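Local coordinates for putative exported protein (Bacteroides fragilis, PDB 4RAA) that is of unknown function but adopts a six-bladed beta-propeller fold and is probably exported across the inner membrane, at residues S146-V160 / Y171-T183. Residues are numbered along the deposited sequence; the frame is centred on the assembly and turned at random.
Sequences SREYTDSKLSDFYFV and YKMNKEFKSGYTT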
ATOM      1  N   SER A 146     -15.718   5.768   9.620  1.00 37.30           N
ATOM      2  CA  SER A 146     -16.460   5.209   8.470  1.00 41.92           C
ATOM      3  C   SER A 146     -17.392   6.243   7.826  1.00 43.63           C
ATOM      4  O   SER A 146     -18.431   6.561   8.399  1.00 45.54           O
ATOM      5  CB  SER A 146     -17.285   3.986   8.907  1.00 44.51           C
ATOM      6  OG  SER A 146     -18.251   3.616   7.923  1.00 46.97           O
ATOM      7  N   ARG A 147     -17.035   6.730   6.634  1.00 45.66           N
ATOM      8  CA  ARG A 147     -17.871   7.676   5.863  1.00 46.92           C
ATOM      9  C   ARG A 147     -18.708   6.951   4.779  1.00 49.63           C
ATOM     10  O   ARG A 147     -18.783   7.411   3.631  1.00 50.15           O
ATOM     11  CB  ARG A 147     -17.014   8.798   5.246  1.00 46.38           C
ATOM     12  CG  ARG A 147     -16.290   9.653   6.270  1.00 47.36           C
ATOM     13  CD  ARG A 147     -15.841  11.008   5.730  1.00 50.65           C
ATOM     14  NE  ARG A 147     -16.961  11.944   5.492  1.00 55.06           N
ATOM     15  CZ  ARG A 147     -17.568  12.203   4.322  1.00 60.49           C
ATOM     16  NH1 ARG A 147     -17.189  11.608   3.181  1.00 66.01           N
ATOM     17  NH2 ARG A 147     -18.578  13.086   4.284  1.00 57.70           N
ATOM     18  N   GLU A 148     -19.345   5.834   5.155  1.00 50.93           N
ATOM     19  CA  GLU A 148     -20.191   5.046   4.251  1.00 54.99           C
ATOM     20  C   GLU A 148     -21.633   4.973   4.763  1.00 59.88           C
ATOM     21  O   GLU A 148     -21.877   4.970   5.971  1.00 61.57           O
ATOM     22  CB  GLU A 148     -19.634   3.629   4.041  1.00 55.35           C
ATOM     23  CG  GLU A 148     -18.309   3.593   3.287  1.00 53.08           C
ATOM     24  CD  GLU A 148     -17.909   2.225   2.731  1.00 52.42           C
ATOM     25  OE1 GLU A 148     -18.688   1.246   2.823  1.00 55.40           O
ATOM     26  OE2 GLU A 148     -16.794   2.139   2.165  1.00 47.64           O
ATOM     27  N   TYR A 149     -22.567   4.901   3.811  1.00 65.93           N
ATOM     28  CA  TYR A 149     -24.032   4.836   4.059  1.00 68.04           C
ATOM     29  C   TYR A 149     -24.796   3.866   3.114  1.00 71.37           C
ATOM     30  O   TYR A 149     -26.031   3.824   3.135  1.00 73.27           O
ATOM     31  CB  TYR A 149     -24.616   6.260   3.950  1.00 64.93           C
ATOM     32  CG  TYR A 149     -24.199   6.987   2.694  1.00 62.43           C
ATOM     33  CD1 TYR A 149     -22.992   7.705   2.652  1.00 61.40           C
ATOM     34  CD2 TYR A 149     -24.983   6.941   1.532  1.00 65.46           C
ATOM     35  CE1 TYR A 149     -22.580   8.365   1.492  1.00 63.25           C
ATOM     36  CE2 TYR A 149     -24.584   7.605   0.367  1.00 66.92           C
ATOM     37  CZ  TYR A 149     -23.383   8.319   0.352  1.00 64.56           C
ATOM     38  OH  TYR A 149     -22.975   8.980  -0.782  1.00 62.83           O
ATOM     39  N   THR A 150     -24.055   3.026   2.382  1.00 73.48           N
ATOM     40  CA  THR A 150     -24.571   2.139   1.334  1.00 68.59           C
ATOM     41  C   THR A 150     -24.895   0.729   1.900  1.00 67.02           C
ATOM     42  O   THR A 150     -25.206   0.603   3.090  1.00 62.34           O
ATOM     43  CB  THR A 150     -23.530   2.118   0.181  1.00 67.31           C
ATOM     44  OG1 THR A 150     -22.310   1.525   0.653  1.00 65.21           O
ATOM     45  CG2 THR A 150     -23.237   3.547  -0.321  1.00 66.48           C
ATOM     46  N   ASP A 151     -24.872  -0.302   1.044  1.00 71.92           N
ATOM     47  CA  ASP A 151     -25.126  -1.715   1.424  1.00 75.16           C
ATOM     48  C   ASP A 151     -24.106  -2.274   2.426  1.00 69.75           C
ATOM     49  O   ASP A 151     -24.493  -2.955   3.376  1.00 67.79           O
ATOM     50  CB  ASP A 151     -25.129  -2.629   0.175  1.00 79.75           C
ATOM     51  CG  ASP A 151     -26.345  -2.412  -0.722  1.00 81.99           C
ATOM     52  OD1 ASP A 151     -27.466  -2.787  -0.317  1.00 82.73           O
ATOM     53  OD2 ASP A 151     -26.172  -1.908  -1.852  1.00 82.83           O
ATOM     54  N   SER A 152     -22.823  -2.006   2.151  1.00 65.34           N
ATOM     55  CA  SER A 152     -21.638  -2.396   2.958  1.00 61.88           C
ATOM     56  C   SER A 152     -21.830  -2.498   4.491  1.00 60.03           C
ATOM     57  O   SER A 152     -22.512  -1.653   5.067  1.00 61.41           O
ATOM     58  CB  SER A 152     -20.515  -1.388   2.630  1.00 60.06           C
ATOM     59  OG  SER A 152     -19.422  -1.448   3.524  1.00 62.94           O
ATOM     60  N   LYS A 153     -21.239  -3.520   5.134  1.00 57.38           N
ATOM     61  CA  LYS A 153     -21.323  -3.693   6.618  1.00 57.03           C
ATOM     62  C   LYS A 153     -20.722  -2.502   7.348  1.00 54.50           C
ATOM     63  O   LYS A 153     -21.220  -2.094   8.399  1.00 55.27           O
ATOM     64  CB  LYS A 153     -20.626  -4.976   7.119  1.00 58.20           C
ATOM     65  CG  LYS A 153     -20.752  -5.196   8.636  1.00 60.52           C
ATOM     66  CD  LYS A 153     -20.227  -6.541   9.132  1.00 64.08           C
ATOM     67  CE  LYS A 153     -20.366  -6.648  10.653  1.00 64.10           C
ATOM     68  NZ  LYS A 153     -19.880  -7.939  11.229  1.00 64.65           N
ATOM     69  N   LEU A 154     -19.643  -1.967   6.786  1.00 53.30           N
ATOM     70  CA  LEU A 154     -18.976  -0.780   7.319  1.00 53.00           C
ATOM     71  C   LEU A 154     -19.890   0.463   7.387  1.00 49.98           C
ATOM     72  O   LEU A 154     -19.660   1.350   8.214  1.00 47.96           O
ATOM     73  CB  LEU A 154     -17.714  -0.486   6.494  1.00 53.77           C
ATOM     74  CG  LEU A 154     -16.796   0.652   6.928  1.00 54.16           C
ATOM     75  CD1 LEU A 154     -16.306   0.474   8.355  1.00 53.95           C
ATOM     76  CD2 LEU A 154     -15.624   0.737   5.981  1.00 55.74           C
ATOM     77  N   SER A 155     -20.910   0.519   6.522  1.00 50.08           N
ATOM     78  CA  SER A 155     -21.910   1.601   6.521  1.00 48.05           C
ATOM     79  C   SER A 155     -22.806   1.636   7.766  1.00 47.74           C
ATOM     80  O   SER A 155     -23.448   2.649   7.996  1.00 46.59           O
ATOM     81  CB  SER A 155     -22.824   1.500   5.296  1.00 49.53           C
ATOM     82  OG  SER A 155     -22.082   1.298   4.107  1.00 51.28           O
ATOM     83  N   ASP A 156     -22.891   0.524   8.515  1.00 48.64           N
ATOM     84  CA  ASP A 156     -23.688   0.416   9.761  1.00 48.57           C
ATOM     85  C   ASP A 156     -22.911   0.728  11.056  1.00 46.51           C
ATOM     86  O   ASP A 156     -23.415   0.477  12.161  1.00 46.79           O
ATOM     87  CB  ASP A 156     -24.309  -0.993   9.873  1.00 50.79           C
ATOM     88  CG  ASP A 156     -25.276  -1.314   8.742  1.00 52.95           C
ATOM     89  OD1 ASP A 156     -25.951  -0.397   8.218  1.00 53.63           O
ATOM     90  OD2 ASP A 156     -25.383  -2.512   8.402  1.00 53.95           O
ATOM     91  N   PHE A 157     -21.696   1.262  10.928  1.00 44.42           N
ATOM     92  CA  PHE A 157     -20.869   1.647  12.074  1.00 42.63           C
ATOM     93  C   PHE A 157     -20.255   3.021  11.848  1.00 40.87           C
ATOM     94  O   PHE A 157     -20.119   3.468  10.700  1.00 41.10           O
ATOM     95  CB  PHE A 157     -19.771   0.619  12.310  1.00 42.27           C
ATOM     96  CG  PHE A 157     -20.274  -0.706  12.789  1.00 44.06           C
ATOM     97  CD1 PHE A 157     -20.633  -1.708  11.881  1.00 46.11           C
ATOM     98  CD2 PHE A 157     -20.363  -0.982  14.156  1.00 44.90           C
ATOM     99  CE1 PHE A 157     -21.082  -2.957  12.330  1.00 47.59           C
ATOM    100  CE2 PHE A 157     -20.814  -2.231  14.612  1.00 47.27           C
ATOM    101  CZ  PHE A 157     -21.175  -3.220  13.697  1.00 47.65           C
ATOM    102  N   TYR A 158     -19.900   3.687  12.946  1.00 39.03           N
ATOM    103  CA  TYR A 158     -19.253   5.010  12.884  1.00 36.64           C
ATOM    104  C   TYR A 158     -17.737   4.912  12.656  1.00 36.34           C
ATOM    105  O   TYR A 158     -17.185   5.705  11.887  1.00 35.35           O
ATOM    106  CB  TYR A 158     -19.558   5.849  14.133  1.00 35.50           C
ATOM    107  CG  TYR A 158     -20.878   6.588  14.088  1.00 35.64           C
ATOM    108  CD1 TYR A 158     -21.046   7.673  13.235  1.00 35.04           C
ATOM    109  CD2 TYR A 158     -21.938   6.248  14.935  1.00 36.89           C
ATOM    110  CE1 TYR A 158     -22.242   8.373  13.187  1.00 36.06           C
ATOM    111  CE2 TYR A 158     -23.139   6.958  14.908  1.00 37.45           C
ATOM    112  CZ  TYR A 158     -23.287   8.017  14.028  1.00 37.26           C
ATOM    113  OH  TYR A 158     -24.466   8.730  13.974  1.00 38.21           O
ATOM    114  N   PHE A 159     -17.083   3.948  13.320  1.00 37.06           N
ATOM    115  CA  PHE A 159     -15.619   3.725  13.231  1.00 35.98           C
ATOM    116  C   PHE A 159     -15.283   2.260  12.995  1.00 37.21           C
ATOM    117  O   PHE A 159     -16.131   1.383  13.157  1.00 39.13           O
ATOM    118  CB  PHE A 159     -14.921   4.159  14.525  1.00 34.64           C
ATOM    119  CG  PHE A 159     -15.287   5.543  14.975  1.00 33.16           C
ATOM    120  CD1 PHE A 159     -14.571   6.650  14.528  1.00 31.92           C
ATOM    121  CD2 PHE A 159     -16.358   5.742  15.853  1.00 32.99           C
ATOM    122  CE1 PHE A 159     -14.920   7.928  14.938  1.00 31.04           C
ATOM    123  CE2 PHE A 159     -16.707   7.013  16.274  1.00 32.04           C
ATOM    124  CZ  PHE A 159     -15.991   8.106  15.809  1.00 31.49           C
ATOM    125  N   VAL A 160     -14.025   2.012  12.643  1.00 37.02           N
ATOM    126  CA  VAL A 160     -13.518   0.655  12.391  1.00 38.00           C
ATOM    127  C   VAL A 160     -12.038   0.549  12.763  1.00 37.42           C
ATOM    128  O   VAL A 160     -11.270   1.458  12.482  1.00 36.07           O
ATOM    129  CB  VAL A 160     -13.760   0.219  10.914  1.00 38.39           C
ATOM    130  CG1 VAL A 160     -13.050   1.128   9.921  1.00 37.67           C
ATOM    131  CG2 VAL A 160     -13.360  -1.238  10.681  1.00 39.32           C
ATOM    132  N   TYR A 171     -15.462  -3.675  13.952  1.00 38.08           N
ATOM    133  CA  TYR A 171     -16.278  -2.505  13.663  1.00 38.08           C
ATOM    134  C   TYR A 171     -16.722  -1.958  15.015  1.00 38.47           C
ATOM    135  O   TYR A 171     -17.109  -2.733  15.896  1.00 39.64           O
ATOM    136  CB  TYR A 171     -17.505  -2.865  12.831  1.00 39.48           C
ATOM    137  CG  TYR A 171     -17.230  -3.566  11.524  1.00 39.85           C
ATOM    138  CD1 TYR A 171     -17.098  -4.963  11.472  1.00 41.52           C
ATOM    139  CD2 TYR A 171     -17.128  -2.844  10.328  1.00 39.17           C
ATOM    140  CE1 TYR A 171     -16.852  -5.619  10.265  1.00 42.34           C
ATOM    141  CE2 TYR A 171     -16.887  -3.485   9.115  1.00 40.01           C
ATOM    142  CZ  TYR A 171     -16.745  -4.869   9.085  1.00 41.52           C
ATOM    143  OH  TYR A 171     -16.506  -5.503   7.887  1.00 42.57           O
ATOM    144  N   LYS A 172     -16.710  -0.628  15.152  1.00 38.11           N
ATOM    145  CA  LYS A 172     -16.977   0.058  16.421  1.00 38.04           C
ATOM    146  C   LYS A 172     -18.088   1.095  16.311  1.00 37.22           C
ATOM    147  O   LYS A 172     -18.123   1.866  15.351  1.00 36.74           O
ATOM    148  CB  LYS A 172     -15.694   0.778  16.872  1.00 38.33           C
ATOM    149  CG  LYS A 172     -14.449  -0.099  17.048  1.00 39.00           C
ATOM    150  CD  LYS A 172     -14.645  -1.176  18.113  1.00 41.29           C
ATOM    151  CE  LYS A 172     -13.359  -1.917  18.437  1.00 41.99           C
ATOM    152  NZ  LYS A 172     -13.564  -2.968  19.468  1.00 43.52           N
HETATM  153  N   MSE A 173     -18.950   1.125  17.328  1.00 37.08           N
HETATM  154  CA  MSE A 173     -20.083   2.060  17.466  1.00 36.65           C
HETATM  155  C   MSE A 173     -21.154   1.978  16.407  1.00 38.32           C
HETATM  156  O   MSE A 173     -20.954   2.400  15.269  1.00 38.05           O
HETATM  157  CB  MSE A 173     -19.642   3.510  17.630  1.00 34.01           C
HETATM  158  CG  MSE A 173     -19.258   3.689  19.087  1.00 33.05           C
HETATM  159 SE   MSE A 173     -18.145   5.277  19.203  0.75 29.95          SE
HETATM  160  CE  MSE A 173     -19.702   6.457  19.154  1.00 30.83           C
ATOM    161  N   ASN A 174     -22.322   1.490  16.825  1.00 41.04           N
ATOM    162  CA  ASN A 174     -23.486   1.324  15.965  1.00 43.43           C
ATOM    163  C   ASN A 174     -24.024   2.682  15.473  1.00 41.96           C
ATOM    164  O   ASN A 174     -24.173   3.601  16.278  1.00 41.01           O
ATOM    165  CB  ASN A 174     -24.583   0.579  16.735  1.00 46.15           C
ATOM    166  CG  ASN A 174     -25.680   0.081  15.832  1.00 50.18           C
ATOM    167  OD1 ASN A 174     -26.825   0.529  15.926  1.00 54.89           O
ATOM    168  ND2 ASN A 174     -25.329  -0.824  14.914  1.00 50.16           N
ATOM    169  N   LYS A 175     -24.283   2.784  14.166  1.00 41.88           N
ATOM    170  CA  LYS A 175     -24.781   4.006  13.502  1.00 41.78           C
ATOM    171  C   LYS A 175     -26.225   3.783  13.037  1.00 44.63           C
ATOM    172  O   LYS A 175     -26.461   3.102  12.031  1.00 45.33           O
ATOM    173  CB  LYS A 175     -23.863   4.361  12.326  1.00 40.42           C
ATOM    174  CG  LYS A 175     -24.273   5.568  11.474  1.00 40.18           C
ATOM    175  CD  LYS A 175     -23.123   6.103  10.623  1.00 38.57           C
ATOM    176  CE  LYS A 175     -22.711   5.146   9.518  1.00 39.03           C
ATOM    177  NZ  LYS A 175     -21.425   5.450   8.827  1.00 37.73           N
ATOM    178  N   GLU A 176     -27.177   4.356  13.776  1.00 46.37           N
ATOM    179  CA  GLU A 176     -28.607   4.185  13.487  1.00 49.69           C
ATOM    180  C   GLU A 176     -29.047   5.065  12.323  1.00 48.96           C
ATOM    181  O   GLU A 176     -29.648   4.577  11.366  1.00 50.48           O
ATOM    182  CB  GLU A 176     -29.463   4.499  14.716  1.00 52.99           C
ATOM    183  CG  GLU A 176     -29.118   3.671  15.945  1.00 56.02           C
ATOM    184  CD  GLU A 176     -30.103   3.862  17.094  1.00 60.03           C
ATOM    185  OE1 GLU A 176     -31.333   3.744  16.869  1.00 61.95           O
ATOM    186  OE2 GLU A 176     -29.642   4.090  18.238  1.00 60.79           O
ATOM    187  N   PHE A 177     -28.769   6.362  12.429  1.00 47.30           N
ATOM    188  CA  PHE A 177     -29.100   7.324  11.376  1.00 45.75           C
ATOM    189  C   PHE A 177     -28.004   7.259  10.321  1.00 44.91           C
ATOM    190  O   PHE A 177     -26.843   7.566  10.626  1.00 42.96           O
ATOM    191  CB  PHE A 177     -29.212   8.752  11.917  1.00 43.84           C
ATOM    192  CG  PHE A 177     -29.526   9.757  10.854  1.00 42.83           C
ATOM    193  CD1 PHE A 177     -30.797   9.801  10.281  1.00 44.01           C
ATOM    194  CD2 PHE A 177     -28.546  10.624  10.385  1.00 40.71           C
ATOM    195  CE1 PHE A 177     -31.091  10.705   9.270  1.00 44.16           C
ATOM    196  CE2 PHE A 177     -28.834  11.537   9.381  1.00 40.98           C
ATOM    197  CZ  PHE A 177     -30.110  11.585   8.825  1.00 42.73           C
ATOM    198  N   LYS A 178     -28.377   6.850   9.102  1.00 45.79           N
ATOM    199  CA  LYS A 178     -27.444   6.734   7.975  1.00 45.21           C
ATOM    200  C   LYS A 178     -27.793   7.754   6.901  1.00 44.79           C
ATOM    201  O   LYS A 178     -28.960   7.870   6.510  1.00 45.58           O
ATOM    202  CB  LYS A 178     -27.455   5.323   7.382  1.00 47.12           C
ATOM    203  CG  LYS A 178     -26.962   4.240   8.337  1.00 47.52           C
ATOM    204  CD  LYS A 178     -26.665   2.922   7.625  1.00 49.34           C
ATOM    205  CE  LYS A 178     -27.893   2.268   7.004  1.00 51.97           C
ATOM    206  NZ  LYS A 178     -27.535   1.002   6.302  1.00 53.51           N
ATOM    207  N   SER A 179     -26.774   8.478   6.433  1.00 42.88           N
ATOM    208  CA  SER A 179     -26.935   9.504   5.408  1.00 42.88           C
ATOM    209  C   SER A 179     -25.619   9.849   4.726  1.00 41.57           C
ATOM    210  O   SER A 179     -24.531   9.589   5.264  1.00 39.35           O
ATOM    211  CB  SER A 179     -27.518  10.787   6.027  1.00 42.91           C
ATOM    212  OG  SER A 179     -27.654  11.834   5.073  1.00 42.92           O
ATOM    213  N   GLY A 180     -25.751  10.435   3.534  1.00 42.10           N
ATOM    214  CA  GLY A 180     -24.622  10.957   2.776  1.00 41.26           C
ATOM    215  C   GLY A 180     -24.136  12.281   3.334  1.00 40.42           C
ATOM    216  O   GLY A 180     -22.974  12.646   3.118  1.00 38.84           O
ATOM    217  N   TYR A 181     -25.017  12.980   4.064  1.00 41.77           N
ATOM    218  CA  TYR A 181     -24.739  14.285   4.665  1.00 41.94           C
ATOM    219  C   TYR A 181     -24.308  14.133   6.134  1.00 43.65           C
ATOM    220  O   TYR A 181     -25.054  13.566   6.931  1.00 45.53           O
ATOM    221  CB  TYR A 181     -25.983  15.174   4.540  1.00 41.56           C
ATOM    222  CG  TYR A 181     -26.440  15.358   3.100  1.00 41.97           C
ATOM    223  CD1 TYR A 181     -25.872  16.352   2.292  1.00 41.09           C
ATOM    224  CD2 TYR A 181     -27.427  14.535   2.530  1.00 42.73           C
ATOM    225  CE1 TYR A 181     -26.263  16.530   0.965  1.00 41.45           C
ATOM    226  CE2 TYR A 181     -27.836  14.714   1.196  1.00 43.44           C
ATOM    227  CZ  TYR A 181     -27.251  15.712   0.419  1.00 42.65           C
ATOM    228  OH  TYR A 181     -27.627  15.900  -0.892  1.00 43.03           O
ATOM    229  N   THR A 182     -23.105  14.627   6.457  1.00 45.80           N
ATOM    230  CA  THR A 182     -22.503  14.618   7.809  1.00 48.00           C
ATOM    231  C   THR A 182     -22.577  16.018   8.388  1.00 49.82           C
ATOM    232  O   THR A 182     -22.382  16.982   7.657  1.00 51.46           O
ATOM    233  CB  THR A 182     -21.005  14.268   7.749  1.00 48.02           C
ATOM    234  OG1 THR A 182     -20.819  13.106   6.939  1.00 50.13           O
ATOM    235  CG2 THR A 182     -20.418  14.034   9.167  1.00 50.88           C
ATOM    236  N   THR A 183     -22.768  16.133   9.701  1.00 53.14           N
ATOM    237  CA  THR A 183     -22.913  17.451  10.344  1.00 57.02           C
ATOM    238  C   THR A 183     -21.766  17.892  11.244  1.00 54.90           C
ATOM    239  O   THR A 183     -21.458  19.083  11.268  1.00 57.64           O
ATOM    240  CB  THR A 183     -24.244  17.584  11.124  1.00 63.28           C
ATOM    241  OG1 THR A 183     -24.405  18.946  11.557  1.00 72.89           O
ATOM    242  CG2 THR A 183     -24.333  16.635  12.343  1.00 60.77           C
TER
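Phe159 and Lys172 form an antiparallel hydrogen-bonded pair, with Lys172 N 2.9 Å from Phe159 O and Phe159 N 3.1 Å from Lys172 O. Where the chain turns a corner near Tyr158 and Met173 the ladder continues irregularly, as Tyr158 N gives its proton to Met173 O and Lys175 N to Asp156 O. The site illustrates how long lysines can satisfy loop carbonyls where a ladder loses its regularity.

Two lysines tie the loop that follows residue 174 to the loop and 3-10 turn that precede Phe157. Lys175 crosses one face of the Tyr158 ring, its CG anti to the backbone N (chi1 177°). A kink at its third torsion lets NZ donate hydrogen bonds to Glu148 O at 2.9 Å, in the carbonyl plane, and to Phe157 O at 3.0 Å, above that carbonyl's plane. One ammonium group thus joins two backbone carbonyls from either end of residues 148-157. Lys178 forms a salt bridge instead, its NZ meeting Asp156 OD1 at 2.9 Å, nearly along the C-O axis of the carboxylate.

The aromatic rings are met mostly by aliphatic carbons over their faces. Tyr171 CB sits 3.4 Å from the centroid of the Phe157 ring, while the two rings, inclined at 27°, are offset, with little face-to-face overlap. Lys153 CG lies over one face of the Tyr171 ring, and CD and CE come closest to its CE1. Lys175 CD lies over Tyr158, and Gly180 CA lies over one face of the Tyr149 ring. The selenium of selenomethionine Met173 approaches the Phe159 ring obliquely, 3.7 Å from CE2, in a Met-aromatic contact; Thr200 of strand 195-200 touches both residues.

Together these contacts join the third and fourth strands, 157-162 and 168-174, of a four-stranded antiparallel sheet and pin their flanking loops together, as in the outer half of a beta-propeller blade.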